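Endo-beta-1,4-glucanase (Cryptopygus antarcticus, PDB 5H4U) hydrolyses internal beta-1,4-glucosidic linkages in cellulose, lichenan and cereal beta-glucans, releasing mainly short cello-oligosaccharides from carboxymethylcellulose. Local coordinates at residues A[75-81]-A[183-189]; A[23-27]-A[196-200]. All coordinates share one frame; numbering follows the deposited sequence.

Interaction 1 (A[75-81]-A[183-189])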
ATOM      1  N   ASN A  75      -1.903  -3.904 -10.199  1.00 10.33           N
ATOM      2  CA  ASN A  75      -1.708  -5.238  -9.637  1.00 10.02           C
ATOM      3  C   ASN A  75      -0.278  -5.366  -9.147  1.00 10.11           C
ATOM      4  O   ASN A  75       0.005  -6.066  -8.168  1.00 10.16           O
ATOM      5  CB  ASN A  75      -2.002  -6.302 -10.694  1.00 10.45           C
ATOM      6  CG  ASN A  75      -3.473  -6.377 -11.076  1.00 10.64           C
ATOM      7  OD1 ASN A  75      -4.341  -6.181 -10.245  1.00 10.53           O
ATOM      8  ND2 ASN A  75      -3.753  -6.668 -12.347  1.00 10.74           N
ATOM      9  N   ASP A  76       0.599  -4.592  -9.771  1.00 10.21           N
ATOM     10  CA  ASP A  76       2.021  -4.517  -9.523  1.00 10.16           C
ATOM     11  C   ASP A  76       2.352  -4.017  -8.129  1.00 10.37           C
ATOM     12  O   ASP A  76       3.472  -4.226  -7.641  1.00 10.00           O
ATOM     13  CB  ASP A  76       2.534  -3.461 -10.504  1.00 10.75           C
ATOM     14  CG  ASP A  76       3.776  -3.841 -11.165  1.00 12.01           C
ATOM     15  OD1 ASP A  76       4.335  -4.853 -10.733  1.00 13.03           O
ATOM     16  OD2 ASP A  76       4.186  -3.131 -12.114  1.00 12.30           O
ATOM     17  N   GLN A  77       1.404  -3.373  -7.467  1.00  9.34           N
ATOM     18  CA  GLN A  77       1.680  -2.743  -6.194  1.00  9.08           C
ATOM     19  C   GLN A  77       1.185  -3.558  -5.008  1.00  8.86           C
ATOM     20  O   GLN A  77       0.816  -3.001  -3.973  1.00  8.76           O
ATOM     21  CB  GLN A  77       1.135  -1.315  -6.247  1.00  9.53           C
ATOM     22  CG  GLN A  77       2.192  -0.420  -6.935  1.00  9.22           C
ATOM     23  CD  GLN A  77       1.672   0.916  -7.425  1.00  9.69           C
ATOM     24  OE1 GLN A  77       0.778   1.510  -6.829  1.00  9.60           O
ATOM     25  NE2 GLN A  77       2.240   1.398  -8.528  1.00 10.11           N
ATOM     26  N   GLN A  78       1.203  -4.867  -5.133  1.00  9.42           N
ATOM     27  CA  GLN A  78       0.921  -5.845  -4.101  1.00  8.77           C
ATOM     28  C   GLN A  78       2.169  -6.151  -3.280  1.00  8.49           C
ATOM     29  O   GLN A  78       3.292  -6.026  -3.776  1.00  8.17           O
ATOM     30  CB  GLN A  78       0.438  -7.138  -4.709  1.00  9.08           C
ATOM     31  CG  GLN A  78      -0.956  -7.133  -5.161  1.00  9.58           C
ATOM     32  CD  GLN A  78      -1.302  -8.495  -5.665  1.00  9.84           C
ATOM     33  OE1 GLN A  78      -0.836  -8.924  -6.707  1.00  9.68           O
ATOM     34  NE2 GLN A  78      -2.068  -9.211  -4.887  1.00  9.93           N
ATOM     35  N   PRO A  79       1.969  -6.602  -2.044  1.00  8.49           N
ATOM     36  CA  PRO A  79       3.108  -6.968  -1.204  1.00  8.28           C
ATOM     37  C   PRO A  79       3.732  -8.262  -1.680  1.00  8.74           C
ATOM     38  O   PRO A  79       3.064  -9.144  -2.232  1.00  8.47           O
ATOM     39  CB  PRO A  79       2.492  -7.137   0.190  1.00  8.42           C
ATOM     40  CG  PRO A  79       1.060  -7.471  -0.056  1.00  8.16           C
ATOM     41  CD  PRO A  79       0.680  -6.764  -1.342  1.00  8.37           C
ATOM     42  N   PHE A  80       5.034  -8.376  -1.439  1.00  8.85           N
ATOM     43  CA  PHE A  80       5.781  -9.546  -1.853  1.00  8.80           C
ATOM     44  C   PHE A  80       6.972  -9.720  -0.929  1.00  8.72           C
ATOM     45  O   PHE A  80       7.093  -9.052   0.100  1.00  8.57           O
ATOM     46  CB  PHE A  80       6.193  -9.425  -3.318  1.00  8.60           C
ATOM     47  CG  PHE A  80       7.053  -8.238  -3.618  1.00  8.69           C
ATOM     48  CD1 PHE A  80       6.485  -6.996  -3.852  1.00  8.85           C
ATOM     49  CD2 PHE A  80       8.419  -8.375  -3.752  1.00  8.94           C
ATOM     50  CE1 PHE A  80       7.264  -5.900  -4.159  1.00  8.94           C
ATOM     51  CE2 PHE A  80       9.208  -7.287  -4.073  1.00  9.57           C
ATOM     52  CZ  PHE A  80       8.628  -6.048  -4.277  1.00  9.94           C
ATOM     53  N   THR A  81       7.849 -10.637  -1.309  1.00  9.26           N
ATOM     54  CA  THR A  81       9.065 -10.943  -0.580  1.00  9.32           C
ATOM     55  C   THR A  81      10.242 -11.013  -1.534  1.00  9.67           C
ATOM     56  O   THR A  81      10.097 -11.394  -2.698  1.00  9.56           O
ATOM     57  CB  THR A  81       8.990 -12.295   0.088  1.00  9.13           C
ATOM     58  OG1 THR A  81       8.825 -13.278  -0.945  1.00 10.01           O
ATOM     59  CG2 THR A  81       7.826 -12.360   1.034  1.00  8.70           C
ATOM     60  N   LEU A 183      -4.941 -10.516  -7.707  1.00 11.41           N
ATOM     61  CA  LEU A 183      -4.550 -10.023  -6.389  1.00 11.26           C
ATOM     62  C   LEU A 183      -4.270 -11.153  -5.415  1.00 11.38           C
ATOM     63  O   LEU A 183      -3.884 -10.900  -4.263  1.00 11.04           O
ATOM     64  CB  LEU A 183      -5.620  -9.092  -5.806  1.00  9.98           C
ATOM     65  CG  LEU A 183      -5.946  -7.854  -6.631  1.00 10.06           C
ATOM     66  CD1 LEU A 183      -7.115  -7.170  -6.003  1.00 10.02           C
ATOM     67  CD2 LEU A 183      -4.763  -6.891  -6.721  1.00  9.84           C
ATOM     68  N   ARG A 184      -4.440 -12.396  -5.855  1.00 11.65           N
ATOM     69  CA  ARG A 184      -4.414 -13.503  -4.924  1.00 11.24           C
ATOM     70  C   ARG A 184      -3.024 -13.701  -4.335  1.00 11.05           C
ATOM     71  O   ARG A 184      -2.900 -14.260  -3.237  1.00 11.17           O
ATOM     72  CB  ARG A 184      -4.940 -14.751  -5.613  1.00 12.42           C
ATOM     73  CG  ARG A 184      -6.462 -14.884  -5.468  1.00 13.26           C
ATOM     74  CD  ARG A 184      -6.991 -15.802  -6.539  1.00 14.12           C
ATOM     75  NE  ARG A 184      -8.364 -15.510  -6.940  1.00 14.41           N
ATOM     76  CZ  ARG A 184      -9.147 -16.389  -7.563  1.00 14.47           C
ATOM     77  NH1 ARG A 184      -8.686 -17.606  -7.853  1.00 14.75           N
ATOM     78  NH2 ARG A 184     -10.379 -16.058  -7.900  1.00 14.30           N
ATOM     79  N   ALA A 185      -1.966 -13.356  -5.072  1.00 10.29           N
ATOM     80  CA  ALA A 185      -0.646 -13.403  -4.461  1.00 10.33           C
ATOM     81  C   ALA A 185      -0.616 -12.532  -3.212  1.00 10.09           C
ATOM     82  O   ALA A 185      -0.314 -13.010  -2.111  1.00 10.28           O
ATOM     83  CB  ALA A 185       0.443 -12.972  -5.455  1.00  9.67           C
ATOM     84  N   GLY A 186      -0.992 -11.261  -3.358  1.00  9.72           N
ATOM     85  CA  GLY A 186      -0.895 -10.347  -2.233  1.00  9.44           C
ATOM     86  C   GLY A 186      -1.736 -10.815  -1.074  1.00  9.71           C
ATOM     87  O   GLY A 186      -1.262 -10.909   0.063  1.00  9.57           O
ATOM     88  N   CYS A 187      -2.978 -11.188  -1.373  1.00 10.19           N
ATOM     89  CA  CYS A 187      -3.862 -11.770  -0.377  1.00 10.06           C
ATOM     90  C   CYS A 187      -3.136 -12.860   0.390  1.00 10.19           C
ATOM     91  O   CYS A 187      -3.013 -12.790   1.617  1.00 10.56           O
ATOM     92  CB  CYS A 187      -5.105 -12.318  -1.075  1.00 10.25           C
ATOM     93  SG  CYS A 187      -6.400 -12.807  -0.009  1.00 11.21           S
ATOM     94  N   ASN A 188      -2.554 -13.822  -0.335  1.00  9.98           N
ATOM     95  CA  ASN A 188      -1.918 -14.960   0.326  1.00 10.29           C
ATOM     96  C   ASN A 188      -0.725 -14.534   1.169  1.00  9.82           C
ATOM     97  O   ASN A 188      -0.492 -15.083   2.258  1.00  9.65           O
ATOM     98  CB  ASN A 188      -1.539 -16.018  -0.710  1.00 10.38           C
ATOM     99  CG  ASN A 188      -2.731 -16.903  -1.077  1.00 12.20           C
ATOM    100  OD1 ASN A 188      -3.446 -17.399  -0.197  1.00 12.56           O
ATOM    101  ND2 ASN A 188      -3.010 -17.020  -2.364  1.00 12.46           N
ATOM    102  N   TRP A 189       0.036 -13.553   0.685  1.00  9.54           N
ATOM    103  CA  TRP A 189       1.155 -13.016   1.451  1.00  8.85           C
ATOM    104  C   TRP A 189       0.735 -12.633   2.868  1.00  8.81           C
ATOM    105  O   TRP A 189       1.495 -12.822   3.823  1.00  8.78           O
ATOM    106  CB  TRP A 189       1.707 -11.825   0.692  1.00  8.78           C
ATOM    107  CG  TRP A 189       2.879 -11.126   1.253  1.00  8.56           C
ATOM    108  CD1 TRP A 189       4.185 -11.313   0.921  1.00  8.08           C
ATOM    109  CD2 TRP A 189       2.846 -10.040   2.192  1.00  8.40           C
ATOM    110  NE1 TRP A 189       4.968 -10.429   1.621  1.00  8.51           N
ATOM    111  CE2 TRP A 189       4.168  -9.637   2.405  1.00  8.08           C
ATOM    112  CE3 TRP A 189       1.821  -9.388   2.884  1.00  8.27           C
ATOM    113  CZ2 TRP A 189       4.497  -8.613   3.281  1.00  8.14           C
ATOM    114  CZ3 TRP A 189       2.147  -8.380   3.748  1.00  8.13           C
ATOM    115  CH2 TRP A 189       3.473  -8.001   3.947  1.00  7.87           C
TER
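Pro-79 turns the CB-CG edge of its ring onto one face of the Trp-189 indole, and this CH-pi contact is the chief apolar element between 75-81 and 183-189. Its CB stands 3.5 Å from the centroid of the six-membered ring, only 11° off the normal, and CG follows over CE3. Proline suits the place because its rigid ring presents C-H groups to the pi face at little entropic cost. With CG anti to the backbone N (chi1 -178°), the indole reaches forward from the helix to the extended chain. Thr-81 adds its methyl CG2 at the pyrrole edge, 3.5 Å from NE1. Were Trp-189 an alanine, Pro-79 would probably lose its aromatic platform and Phe-80 O its indole donor.

The segments belong to the double-psi beta-barrel fold of glycosyl hydrolase family 45: helix 184-191 packs against the chain entering strand 80-82, and the disulfide from Cys-187 to Cys-176 ties down its far side.

Trp-189 NE1 gives Phe-80 O a weak, bent hydrogen bond of 3.0 Å (124°). Near the helix start, the side-chain amide of Gln-78 points at the first turn, over Gly-186, whose lack of a side chain permits the close approach. Leu-183 brings CD2 to 3.6 Å from Asn-75 OD1, while Asn-75 ND2 bonds Asn-55 and the backbone of Asn-53.

Interaction 2 (A[23-27]-A[196-200])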
ATOM      1  N   VAL A  23       2.687   2.492  14.327  1.00 10.10           N
ATOM      2  CA  VAL A  23       1.680   1.451  14.238  1.00  9.80           C
ATOM      3  C   VAL A  23       1.310   1.252  12.771  1.00 10.02           C
ATOM      4  O   VAL A  23       1.536   2.120  11.923  1.00 10.68           O
ATOM      5  CB  VAL A  23       0.439   1.823  15.078  1.00 10.58           C
ATOM      6  CG1 VAL A  23       0.823   2.008  16.541  1.00 10.11           C
ATOM      7  CG2 VAL A  23      -0.179   3.104  14.551  1.00 10.93           C
ATOM      8  N   THR A  24       0.761   0.081  12.463  1.00  9.59           N
ATOM      9  CA  THR A  24       0.390  -0.248  11.091  1.00  9.07           C
ATOM     10  C   THR A  24      -1.083  -0.639  11.037  1.00  8.65           C
ATOM     11  O   THR A  24      -1.731  -0.843  12.064  1.00  9.10           O
ATOM     12  CB  THR A  24       1.298  -1.349  10.503  1.00  9.15           C
ATOM     13  OG1 THR A  24       1.153  -2.572  11.239  1.00  9.30           O
ATOM     14  CG2 THR A  24       2.775  -0.897  10.503  1.00  8.79           C
ATOM     15  N   THR A  25      -1.630  -0.686   9.826  1.00  8.24           N
ATOM     16  CA  THR A  25      -2.945  -1.257   9.566  1.00  8.16           C
ATOM     17  C   THR A  25      -2.845  -2.010   8.250  1.00  7.95           C
ATOM     18  O   THR A  25      -1.786  -2.041   7.628  1.00  8.10           O
ATOM     19  CB  THR A  25      -4.041  -0.172   9.520  1.00  8.81           C
ATOM     20  OG1 THR A  25      -3.665   0.858   8.602  1.00  9.04           O
ATOM     21  CG2 THR A  25      -4.292   0.449  10.897  1.00  8.05           C
ATOM     22  N   ARG A  26      -3.940  -2.620   7.807  1.00  7.79           N
ATOM     23  CA  ARG A  26      -3.957  -3.245   6.489  1.00  7.98           C
ATOM     24  C   ARG A  26      -5.146  -2.745   5.681  1.00  7.99           C
ATOM     25  O   ARG A  26      -6.238  -2.554   6.219  1.00  8.25           O
ATOM     26  CB  ARG A  26      -3.980  -4.772   6.600  1.00  7.94           C
ATOM     27  CG  ARG A  26      -5.084  -5.322   7.410  1.00  7.79           C
ATOM     28  CD  ARG A  26      -4.924  -6.788   7.647  1.00  8.29           C
ATOM     29  NE  ARG A  26      -6.120  -7.321   8.277  1.00  8.78           N
ATOM     30  CZ  ARG A  26      -6.322  -7.349   9.590  1.00  9.08           C
ATOM     31  NH1 ARG A  26      -5.408  -6.862  10.422  1.00  8.86           N
ATOM     32  NH2 ARG A  26      -7.463  -7.831  10.065  1.00  9.08           N
ATOM     33  N   TYR A  27      -4.956  -2.579   4.379  1.00  8.01           N
ATOM     34  CA  TYR A  27      -6.069  -2.047   3.610  1.00  8.11           C
ATOM     35  C   TYR A  27      -5.819  -2.225   2.130  1.00  7.98           C
ATOM     36  O   TYR A  27      -4.679  -2.326   1.691  1.00  8.00           O
ATOM     37  CB  TYR A  27      -6.300  -0.560   3.925  1.00  8.34           C
ATOM     38  CG  TYR A  27      -5.578   0.427   3.033  1.00  8.33           C
ATOM     39  CD1 TYR A  27      -4.235   0.724   3.236  1.00  8.17           C
ATOM     40  CD2 TYR A  27      -6.256   1.109   2.018  1.00  8.48           C
ATOM     41  CE1 TYR A  27      -3.572   1.651   2.434  1.00  8.28           C
ATOM     42  CE2 TYR A  27      -5.604   2.025   1.205  1.00  8.40           C
ATOM     43  CZ  TYR A  27      -4.264   2.294   1.419  1.00  8.79           C
ATOM     44  OH  TYR A  27      -3.624   3.205   0.610  1.00  9.19           O
ATOM     45  N   ASN A 196      -0.936 -13.223   9.063  1.00  9.07           N
ATOM     46  CA  ASN A 196      -2.183 -12.571   9.455  1.00  9.04           C
ATOM     47  C   ASN A 196      -2.041 -11.789  10.762  1.00  8.75           C
ATOM     48  O   ASN A 196      -3.000 -11.626  11.516  1.00  9.28           O
ATOM     49  CB  ASN A 196      -3.294 -13.610   9.538  1.00  9.38           C
ATOM     50  CG  ASN A 196      -4.667 -12.995   9.614  1.00  9.98           C
ATOM     51  OD1 ASN A 196      -4.889 -11.858   9.162  1.00  9.46           O
ATOM     52  ND2 ASN A 196      -5.612 -13.755  10.148  1.00  9.99           N
ATOM     53  N   ALA A 197      -0.861 -11.217  10.975  1.00  8.62           N
ATOM     54  CA  ALA A 197      -0.617 -10.335  12.105  1.00  8.61           C
ATOM     55  C   ALA A 197      -1.651  -9.233  12.129  1.00  9.28           C
ATOM     56  O   ALA A 197      -2.039  -8.707  11.083  1.00  9.77           O
ATOM     57  CB  ALA A 197       0.776  -9.720  12.007  1.00  9.04           C
ATOM     58  N   ASP A 198      -2.118  -8.903  13.324  1.00  9.73           N
ATOM     59  CA  ASP A 198      -3.164  -7.899  13.511  1.00  9.39           C
ATOM     60  C   ASP A 198      -2.526  -6.604  14.003  1.00  9.21           C
ATOM     61  O   ASP A 198      -2.141  -6.503  15.172  1.00  9.57           O
ATOM     62  CB  ASP A 198      -4.203  -8.427  14.495  1.00  9.25           C
ATOM     63  CG  ASP A 198      -5.480  -7.654  14.466  1.00 10.32           C
ATOM     64  OD1 ASP A 198      -5.704  -6.870  13.508  1.00 10.55           O
ATOM     65  OD2 ASP A 198      -6.281  -7.852  15.399  1.00 11.00           O
ATOM     66  N   ASN A 199      -2.428  -5.609  13.125  1.00  9.64           N
ATOM     67  CA  ASN A 199      -1.854  -4.309  13.460  1.00  9.89           C
ATOM     68  C   ASN A 199      -0.507  -4.461  14.152  1.00  9.97           C
ATOM     69  O   ASN A 199      -0.365  -4.083  15.321  1.00 10.45           O
ATOM     70  CB  ASN A 199      -2.780  -3.486  14.345  1.00  9.15           C
ATOM     71  CG  ASN A 199      -4.094  -3.187  13.727  1.00  9.35           C
ATOM     72  OD1 ASN A 199      -4.270  -3.298  12.523  1.00  9.31           O
ATOM     73  ND2 ASN A 199      -5.035  -2.736  14.553  1.00 10.63           N
ATOM     74  N   PRO A 200       0.490  -5.032  13.491  1.00  9.70           N
ATOM     75  CA  PRO A 200       1.791  -5.154  14.151  1.00  9.46           C
ATOM     76  C   PRO A 200       2.369  -3.770  14.294  1.00  9.48           C
ATOM     77  O   PRO A 200       2.262  -2.933  13.405  1.00  9.31           O
ATOM     78  CB  PRO A 200       2.596  -6.034  13.195  1.00  9.31           C
ATOM     79  CG  PRO A 200       1.970  -5.804  11.867  1.00  9.36           C
ATOM     80  CD  PRO A 200       0.508  -5.654  12.159  1.00  9.99           C
TER
HETATM   81  O   HOH W   1      -2.622  -5.624   9.908  1.00  9.30           O
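Thr-24 and Arg-26, alternate residues of strand 19-27 in the family 45 double-psi beta-barrel, hold the turn 196-200 that leads into the antiparallel strand 201-207. At one end the carbonyl of Pro-200 accepts two bonds from Thr-24: a weak one from the backbone N (3.5 Å) and one from OG1, modelled at 2.5 Å, a shortness that is doubtful at this resolution. Threonine fits because OG1, set between the backbone N and the carbonyl carbon (chi1 63°), lies on the same side as the N-H and can reach the same acceptor. The proline ring crosses this side chain at about a right angle; having no N-H, Pro-200 takes part in the polar pairing through its carbonyl.

Arg-26 serves the other end. Its chain runs extended from CG to NE, and NH1 forms an almost straight salt bridge (174°) with Asp-198 OD1, which lies in the guanidinium plane; NH1 comes from the anti side of the carboxylate, tilted 28° from its plane. NE and NH2 also bond elsewhere in the chain, NE to the carbonyl of Gly-168. Asparagine tolerates the positive phi of the bend at Asn-199, whose backbone N independently donates to a water at 3.2 Å. The same water also accepts from Arg-26 NH1 at 3.1 Å and donates a weak bond of 3.4 Å to Ala-197 O.

How the interactions relate
Interactions 1 and 2 reach the same barrel sheet, through strands 80-82 and 19-27 that follow each other in the chain. The two are separate: their centres are 15 Å apart and their nearest atoms about 6 Å, without touching. Both second segments come from one run of chain, helix 184-191 and the loop beyond it. Asp-138, the probable proton donor, lies closer to interaction 2: its side chain is about 3 Å from that of Thr-25 but about 12 Å from that of Trp-189 in interaction 1. The probable nucleophile, Asp-29, is about equally far from both, its side chain about 10 Å from that of Leu-183 and about 11 Å from that of Thr-25.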